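Local coordinates for protein beta-xylanase (Caldicellulosiruptor kristjanssonii, PDB 7NWN) that probably binds plant cell-wall polysaccharide as the calcium-binding family 9 carbohydrate-binding module of a hyperthermostable multimodular xylanase, at residues T160-D172 / A179-W191. Numbering follows the deposited sequence.
Sequences TIMGFEFQVNEAD and ATINMFDNTGNAW. With CA (calcium ion), chain Q.
Glu165 receives the chain of 179-191 at the point where it leaves its strand, its carboxylate gripped by the backbone of Phe184 and Asp185 and by the amide of Asn182. With CG anti to the backbone N (chi1 174°) and a bend at chi2, the acid curls over to the partner chain. OE1 offers its syn lone pair to Phe184 N (3.0 Å) and also takes Phe166 N from above the carboxylate plane. OE2 is met from opposite faces of that plane, by Asn182 ND2 on one and Asp185 N (2.8 Å) on the other. A glutamate suits this buried place because its two oxygens can take four N-H donors, which probably keep it ionised. Cut back to an alanine, this position would probably leave the N-H groups of Phe184 and Asp185 without their acceptors and the loop after the strand less firmly fixed.

Asn182 suits its place because ND2 has two N-H groups, one for Glu165 and one for Gln167 OE1 (3.0 Å), both acceptors lying close to its amide plane. The Gln167 and Asn182 side chains run side by side, their amide planes 63° apart, and a water lies within hydrogen-bonding distance of Gln167 OE1 and Asn182 OD1. Gln167, long enough to reach along its own strand, donates from NE2 to Asn169 OD1, with Thr180 CG2 beside both. The other face of the hairpin is apolar at Val168 and Ile181, a hydrogen-bonded pair whose branched CB atoms, fitting for a buried face, meet at 4.1 Å. Beyond Glu165, away from that pair, the Phe184 ring brings CE2 to the edge of the Phe164 ring.

Ala171 O binds a calcium ion with Asp78, Val80 and Asp92. Strands 161-171 and 177-182 form an antiparallel hairpin in the beta-sandwich; strand 93-99 flanks 161-171, with Phe97 against Glu165 and Ala190, and 198-202 pairs with its earlier part.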
ATOM      1  N   THR A 160      14.479   0.115 -11.243  1.00 45.06           N
ATOM      2  CA  THR A 160      14.013   1.236 -10.433  1.00 42.73           C
ATOM      3  C   THR A 160      13.894   0.847  -8.961  1.00 44.15           C
ATOM      4  O   THR A 160      13.426  -0.255  -8.633  1.00 43.33           O
ATOM      5  CB  THR A 160      12.669   1.792 -10.897  1.00 49.73           C
ATOM      6  OG1 THR A 160      12.912   2.224 -12.230  1.00 47.30           O
ATOM      7  CG2 THR A 160      12.166   2.967 -10.069  1.00 41.98           C
ATOM      8  N   ILE A 161      14.378   1.741  -8.074  1.00 46.94           N
ATOM      9  CA  ILE A 161      14.194   1.546  -6.639  1.00 45.02           C
ATOM     10  C   ILE A 161      13.395   2.727  -6.121  1.00 44.21           C
ATOM     11  O   ILE A 161      13.705   3.874  -6.469  1.00 43.74           O
ATOM     12  CB  ILE A 161      15.500   1.332  -5.847  1.00 51.21           C
ATOM     13  CG1 ILE A 161      16.248   0.097  -6.346  1.00 56.79           C
ATOM     14  CG2 ILE A 161      15.241   1.222  -4.347  1.00 43.92           C
ATOM     15  CD1 ILE A 161      17.634  -0.055  -5.771  1.00 61.05           C
ATOM     16  N   MET A 162      12.359   2.410  -5.311  1.00 41.56           N
ATOM     17  CA  MET A 162      11.624   3.448  -4.597  1.00 40.84           C
ATOM     18  C   MET A 162      11.618   3.141  -3.095  1.00 37.33           C
ATOM     19  O   MET A 162      11.806   1.998  -2.682  1.00 38.35           O
ATOM     20  CB  MET A 162      10.198   3.604  -5.131  1.00 41.76           C
ATOM     21  CG  MET A 162      10.187   4.079  -6.568  1.00 44.75           C
ATOM     22  SD  MET A 162       8.544   4.174  -7.352  1.00 47.09           S
ATOM     23  CE  MET A 162       8.149   2.443  -7.493  1.00 48.61           C
ATOM     24  N   GLY A 163      11.468   4.194  -2.281  1.00 39.64           N
ATOM     25  CA  GLY A 163      11.148   3.954  -0.886  1.00 37.24           C
ATOM     26  C   GLY A 163       9.643   3.665  -0.762  1.00 36.77           C
ATOM     27  O   GLY A 163       8.828   4.270  -1.467  1.00 35.79           O
ATOM     28  N   PHE A 164       9.303   2.759   0.152  1.00 36.73           N
ATOM     29  CA  PHE A 164       7.916   2.360   0.330  1.00 41.08           C
ATOM     30  C   PHE A 164       7.702   2.026   1.802  1.00 36.29           C
ATOM     31  O   PHE A 164       8.547   1.365   2.401  1.00 40.30           O
ATOM     32  CB  PHE A 164       7.666   1.136  -0.569  1.00 39.09           C
ATOM     33  CG  PHE A 164       6.321   0.485  -0.413  1.00 36.06           C
ATOM     34  CD1 PHE A 164       5.217   1.008  -1.077  1.00 34.76           C
ATOM     35  CD2 PHE A 164       6.164  -0.610   0.411  1.00 33.30           C
ATOM     36  CE1 PHE A 164       3.973   0.426  -0.898  1.00 34.52           C
ATOM     37  CE2 PHE A 164       4.900  -1.162   0.610  1.00 32.94           C
ATOM     38  CZ  PHE A 164       3.830  -0.659  -0.070  1.00 30.70           C
ATOM     39  N   GLU A 165       6.506   2.334   2.321  1.00 40.01           N
ATOM     40  CA  GLU A 165       6.040   1.785   3.592  1.00 37.51           C
ATOM     41  C   GLU A 165       4.548   1.414   3.451  1.00 35.51           C
ATOM     42  O   GLU A 165       3.849   1.994   2.627  1.00 33.62           O
ATOM     43  CB  GLU A 165       6.320   2.788   4.741  1.00 38.73           C
ATOM     44  CG  GLU A 165       5.762   2.423   6.134  1.00 35.91           C
ATOM     45  CD  GLU A 165       6.235   1.129   6.783  1.00 39.37           C
ATOM     46  OE1 GLU A 165       6.419   0.086   6.078  1.00 41.28           O
ATOM     47  OE2 GLU A 165       6.426   1.129   8.025  1.00 42.56           O
ATOM     48  N   PHE A 166       4.117   0.445   4.270  1.00 33.03           N
ATOM     49  CA  PHE A 166       2.750  -0.023   4.426  1.00 36.48           C
ATOM     50  C   PHE A 166       2.412  -0.029   5.929  1.00 38.11           C
ATOM     51  O   PHE A 166       3.179  -0.542   6.740  1.00 36.33           O
ATOM     52  CB  PHE A 166       2.613  -1.425   3.815  1.00 33.21           C
ATOM     53  CG  PHE A 166       1.218  -1.987   3.907  1.00 34.30           C
ATOM     54  CD1 PHE A 166       0.206  -1.567   3.048  1.00 34.50           C
ATOM     55  CD2 PHE A 166       0.908  -2.895   4.920  1.00 33.74           C
ATOM     56  CE1 PHE A 166      -1.082  -2.067   3.193  1.00 36.20           C
ATOM     57  CE2 PHE A 166      -0.382  -3.383   5.060  1.00 35.81           C
ATOM     58  CZ  PHE A 166      -1.369  -2.959   4.194  1.00 35.45           C
ATOM     59  N   GLN A 167       1.238   0.500   6.274  1.00 37.00           N
ATOM     60  CA  GLN A 167       0.733   0.513   7.643  1.00 35.24           C
ATOM     61  C   GLN A 167      -0.771   0.166   7.678  1.00 33.87           C
ATOM     62  O   GLN A 167      -1.546   0.599   6.831  1.00 31.94           O
ATOM     63  CB  GLN A 167       0.888   1.922   8.225  1.00 34.34           C
ATOM     64  CG  GLN A 167       0.624   1.965   9.733  1.00 35.86           C
ATOM     65  CD  GLN A 167       0.978   3.342  10.254  1.00 40.52           C
ATOM     66  OE1 GLN A 167       2.131   3.798  10.189  1.00 38.05           O
ATOM     67  NE2 GLN A 167      -0.031   4.025  10.754  1.00 35.61           N
ATOM     68  N   VAL A 168      -1.168  -0.575   8.728  1.00 33.81           N
ATOM     69  CA  VAL A 168      -2.571  -0.764   9.037  1.00 35.33           C
ATOM     70  C   VAL A 168      -2.832  -0.033  10.345  1.00 35.11           C
ATOM     71  O   VAL A 168      -2.107  -0.248  11.305  1.00 33.71           O
ATOM     72  CB  VAL A 168      -2.850  -2.261   9.221  1.00 36.27           C
ATOM     73  CG1 VAL A 168      -4.258  -2.553   9.764  1.00 36.78           C
ATOM     74  CG2 VAL A 168      -2.562  -3.029   7.932  1.00 41.09           C
ATOM     75  N   ASN A 169      -3.895   0.753  10.380  1.00 32.64           N
ATOM     76  CA  ASN A 169      -4.456   1.307  11.611  1.00 35.41           C
ATOM     77  C   ASN A 169      -5.620   0.413  12.054  1.00 35.98           C
ATOM     78  O   ASN A 169      -6.563   0.193  11.279  1.00 33.74           O
ATOM     79  CB  ASN A 169      -5.002   2.690  11.317  1.00 30.28           C
ATOM     80  CG  ASN A 169      -3.889   3.606  10.817  1.00 32.20           C
ATOM     81  OD1 ASN A 169      -2.779   3.610  11.370  1.00 37.37           O
ATOM     82  ND2 ASN A 169      -4.186   4.416   9.809  1.00 33.00           N
ATOM     83  N   GLU A 170      -5.518  -0.113  13.279  1.00 34.09           N
ATOM     84  CA  GLU A 170      -6.585  -0.895  13.862  1.00 38.76           C
ATOM     85  C   GLU A 170      -7.342  -0.091  14.911  1.00 39.52           C
ATOM     86  O   GLU A 170      -6.745   0.310  15.916  1.00 40.82           O
ATOM     87  CB  GLU A 170      -6.127  -2.146  14.589  1.00 41.79           C
ATOM     88  CG  GLU A 170      -7.434  -2.853  15.038  1.00 47.91           C
ATOM     89  CD  GLU A 170      -7.198  -3.806  16.167  1.00 58.65           C
ATOM     90  OE1 GLU A 170      -5.995  -4.145  16.433  1.00 56.10           O
ATOM     91  OE2 GLU A 170      -8.197  -4.197  16.759  1.00 65.15           O
ATOM     92  N   ALA A 171      -8.643   0.099  14.666  1.00 33.78           N
ATOM     93  CA  ALA A 171      -9.532   0.796  15.584  1.00 39.83           C
ATOM     94  C   ALA A 171     -10.440  -0.218  16.268  1.00 41.43           C
ATOM     95  O   ALA A 171     -10.726  -1.239  15.669  1.00 41.07           O
ATOM     96  CB  ALA A 171     -10.369   1.829  14.889  1.00 30.83           C
ATOM     97  N   ASP A 172     -10.969   0.098  17.462  1.00 47.57           N
ATOM     98  CA  ASP A 172     -11.866  -0.843  18.144  1.00 43.49           C
ATOM     99  C   ASP A 172     -13.262  -0.229  18.266  1.00 46.86           C
ATOM    100  O   ASP A 172     -13.509   0.859  17.726  1.00 37.45           O
ATOM    101  CB  ASP A 172     -11.254  -1.320  19.467  1.00 44.90           C
ATOM    102  CG  ASP A 172     -11.259  -0.251  20.565  1.00 43.86           C
ATOM    103  OD1 ASP A 172     -11.704   0.931  20.326  1.00 41.74           O
ATOM    104  OD2 ASP A 172     -10.807  -0.607  21.654  1.00 57.02           O
ATOM    105  N   ALA A 179      -4.069   0.113  17.780  1.00 38.70           N
ATOM    106  CA  ALA A 179      -2.878  -0.597  17.333  1.00 34.19           C
ATOM    107  C   ALA A 179      -2.505  -0.168  15.913  1.00 36.53           C
ATOM    108  O   ALA A 179      -3.349   0.339  15.183  1.00 38.96           O
ATOM    109  CB  ALA A 179      -3.046  -2.088  17.435  1.00 33.51           C
ATOM    110  N   THR A 180      -1.223  -0.352  15.575  1.00 38.13           N
ATOM    111  CA  THR A 180      -0.709  -0.174  14.234  1.00 35.67           C
ATOM    112  C   THR A 180       0.082  -1.404  13.878  1.00 38.87           C
ATOM    113  O   THR A 180       0.617  -2.081  14.760  1.00 37.53           O
ATOM    114  CB  THR A 180       0.165   1.072  14.030  1.00 38.45           C
ATOM    115  OG1 THR A 180       1.312   0.943  14.874  1.00 44.61           O
ATOM    116  CG2 THR A 180      -0.575   2.372  14.235  1.00 39.00           C
ATOM    117  N   ILE A 181       0.076  -1.698  12.574  1.00 37.58           N
ATOM    118  CA  ILE A 181       0.960  -2.699  12.004  1.00 36.58           C
ATOM    119  C   ILE A 181       1.764  -2.031  10.893  1.00 36.35           C
ATOM    120  O   ILE A 181       1.190  -1.301  10.082  1.00 40.57           O
ATOM    121  CB  ILE A 181       0.162  -3.897  11.479  1.00 41.70           C
ATOM    122  CG1 ILE A 181      -0.958  -4.307  12.450  1.00 40.41           C
ATOM    123  CG2 ILE A 181       1.115  -5.058  11.174  1.00 39.55           C
ATOM    124  CD1 ILE A 181      -1.757  -5.515  11.984  1.00 37.68           C
ATOM    125  N   ASN A 182       3.085  -2.261  10.894  1.00 35.98           N
ATOM    126  CA  ASN A 182       3.969  -1.680   9.899  1.00 36.86           C
ATOM    127  C   ASN A 182       4.810  -2.763   9.223  1.00 35.85           C
ATOM    128  O   ASN A 182       5.059  -3.811   9.817  1.00 36.82           O
ATOM    129  CB  ASN A 182       4.882  -0.605  10.470  1.00 38.47           C
ATOM    130  CG  ASN A 182       4.107   0.659  10.724  1.00 39.16           C
ATOM    131  OD1 ASN A 182       3.374   0.724  11.725  1.00 44.12           O
ATOM    132  ND2 ASN A 182       4.202   1.603   9.793  1.00 37.85           N
ATOM    133  N   MET A 183       5.195  -2.498   7.967  1.00 37.40           N
ATOM    134  CA  MET A 183       6.048  -3.425   7.231  1.00 39.56           C
ATOM    135  C   MET A 183       7.507  -3.177   7.667  1.00 37.02           C
ATOM    136  O   MET A 183       8.186  -4.122   8.050  1.00 40.57           O
ATOM    137  CB  MET A 183       5.895  -3.267   5.696  1.00 32.28           C
ATOM    138  CG  MET A 183       6.750  -4.269   4.888  1.00 32.84           C
ATOM    139  SD  MET A 183       6.265  -5.947   5.218  1.00 43.18           S
ATOM    140  CE  MET A 183       7.858  -6.751   5.135  1.00 43.03           C
ATOM    141  N   PHE A 184       7.935  -1.911   7.637  1.00 38.04           N
ATOM    142  CA  PHE A 184       9.338  -1.508   7.690  1.00 41.82           C
ATOM    143  C   PHE A 184       9.685  -0.598   8.886  1.00 48.24           C
ATOM    144  O   PHE A 184      10.714  -0.798   9.498  1.00 45.24           O
ATOM    145  CB  PHE A 184       9.731  -0.808   6.387  1.00 39.75           C
ATOM    146  CG  PHE A 184       9.789  -1.732   5.200  1.00 42.03           C
ATOM    147  CD1 PHE A 184      10.602  -2.871   5.213  1.00 44.09           C
ATOM    148  CD2 PHE A 184       9.017  -1.478   4.065  1.00 40.68           C
ATOM    149  CE1 PHE A 184      10.666  -3.726   4.112  1.00 42.47           C
ATOM    150  CE2 PHE A 184       9.114  -2.318   2.959  1.00 41.51           C
ATOM    151  CZ  PHE A 184       9.914  -3.451   2.988  1.00 39.47           C
ATOM    152  N   ASP A 185       8.880   0.422   9.209  1.00 41.10           N
ATOM    153  CA  ASP A 185       9.248   1.365  10.258  1.00 44.59           C
ATOM    154  C   ASP A 185       8.699   0.933  11.626  1.00 47.35           C
ATOM    155  O   ASP A 185       7.493   0.754  11.803  1.00 44.12           O
ATOM    156  CB  ASP A 185       8.736   2.763   9.913  1.00 40.38           C
ATOM    157  CG  ASP A 185       8.954   3.769  11.040  1.00 44.27           C
ATOM    158  OD1 ASP A 185      10.061   3.701  11.689  1.00 44.73           O
ATOM    159  OD2 ASP A 185       8.058   4.650  11.223  1.00 45.57           O
ATOM    160  N   ASN A 186       9.588   0.804  12.623  1.00 47.20           N
ATOM    161  CA  ASN A 186       9.135   0.493  13.977  1.00 51.51           C
ATOM    162  C   ASN A 186       9.137   1.717  14.901  1.00 48.04           C
ATOM    163  O   ASN A 186       8.971   1.533  16.090  1.00 49.65           O
ATOM    164  CB  ASN A 186       9.896  -0.678  14.618  1.00 48.21           C
ATOM    165  CG  ASN A 186      11.387  -0.425  14.813  1.00 50.56           C
ATOM    166  OD1 ASN A 186      11.913   0.655  14.561  1.00 48.58           O
ATOM    167  ND2 ASN A 186      12.091  -1.446  15.249  1.00 58.73           N
ATOM    168  N   THR A 187       9.273   2.944  14.378  1.00 45.94           N
ATOM    169  CA  THR A 187       9.521   4.089  15.241  1.00 45.02           C
ATOM    170  C   THR A 187       8.353   5.061  15.267  1.00 47.24           C
ATOM    171  O   THR A 187       8.457   6.093  15.926  1.00 53.58           O
ATOM    172  CB  THR A 187      10.760   4.904  14.826  1.00 41.78           C
ATOM    173  OG1 THR A 187      10.469   5.655  13.649  1.00 45.31           O
ATOM    174  CG2 THR A 187      12.023   4.084  14.639  1.00 46.65           C
ATOM    175  N   GLY A 188       7.289   4.801  14.496  1.00 46.52           N
ATOM    176  CA  GLY A 188       6.129   5.689  14.494  1.00 39.06           C
ATOM    177  C   GLY A 188       6.350   6.949  13.669  1.00 43.66           C
ATOM    178  O   GLY A 188       5.563   7.887  13.772  1.00 43.79           O
ATOM    179  N   ASN A 189       7.371   6.957  12.786  1.00 39.63           N
ATOM    180  CA  ASN A 189       7.764   8.250  12.235  1.00 47.62           C
ATOM    181  C   ASN A 189       7.717   8.368  10.712  1.00 49.13           C
ATOM    182  O   ASN A 189       7.990   9.459  10.196  1.00 47.24           O
ATOM    183  CB  ASN A 189       9.100   8.716  12.804  1.00 53.38           C
ATOM    184  CG  ASN A 189       8.904   9.631  13.994  1.00 63.74           C
ATOM    185  OD1 ASN A 189       8.021  10.505  13.986  1.00 58.25           O
ATOM    186  ND2 ASN A 189       9.703   9.398  15.019  1.00 65.49           N
ATOM    187  N   ALA A 190       7.335   7.277  10.019  1.00 43.34           N
ATOM    188  CA  ALA A 190       7.194   7.261   8.565  1.00 40.94           C
ATOM    189  C   ALA A 190       6.340   8.412   8.085  1.00 38.45           C
ATOM    190  O   ALA A 190       6.525   8.889   6.955  1.00 38.72           O
ATOM    191  CB  ALA A 190       6.628   5.937   8.060  1.00 43.04           C
ATOM    192  N   TRP A 191       5.391   8.850   8.920  1.00 37.25           N
ATOM    193  CA  TRP A 191       4.570   9.974   8.475  1.00 38.81           C
ATOM    194  C   TRP A 191       5.352  11.285   8.334  1.00 35.41           C
ATOM    195  O   TRP A 191       4.819  12.247   7.757  1.00 35.45           O
ATOM    196  CB  TRP A 191       3.352  10.156   9.377  1.00 42.41           C
ATOM    197  CG  TRP A 191       3.676  10.647  10.754  1.00 46.23           C
ATOM    198  CD1 TRP A 191       4.136   9.916  11.814  1.00 41.55           C
ATOM    199  CD2 TRP A 191       3.567  12.013  11.210  1.00 41.93           C
ATOM    200  NE1 TRP A 191       4.328  10.740  12.892  1.00 45.04           N
ATOM    201  CE2 TRP A 191       3.956  12.023  12.570  1.00 48.15           C
ATOM    202  CE3 TRP A 191       3.161  13.214  10.615  1.00 47.09           C
ATOM    203  CZ2 TRP A 191       3.955  13.198  13.334  1.00 50.52           C
ATOM    204  CZ3 TRP A 191       3.157  14.373  11.367  1.00 52.57           C
ATOM    205  CH2 TRP A 191       3.563  14.366  12.706  1.00 44.28           C
TER
HETATM  206 CA    CA Q 316     -10.769  -2.900  13.979  1.00 50.34          CA
HETATM  207  O   HOH W   1       3.586   3.153  12.918  1.00 55.03           O
HETATM  208  O   HOH W   2     -10.563  -4.323  16.133  1.00 35.41           O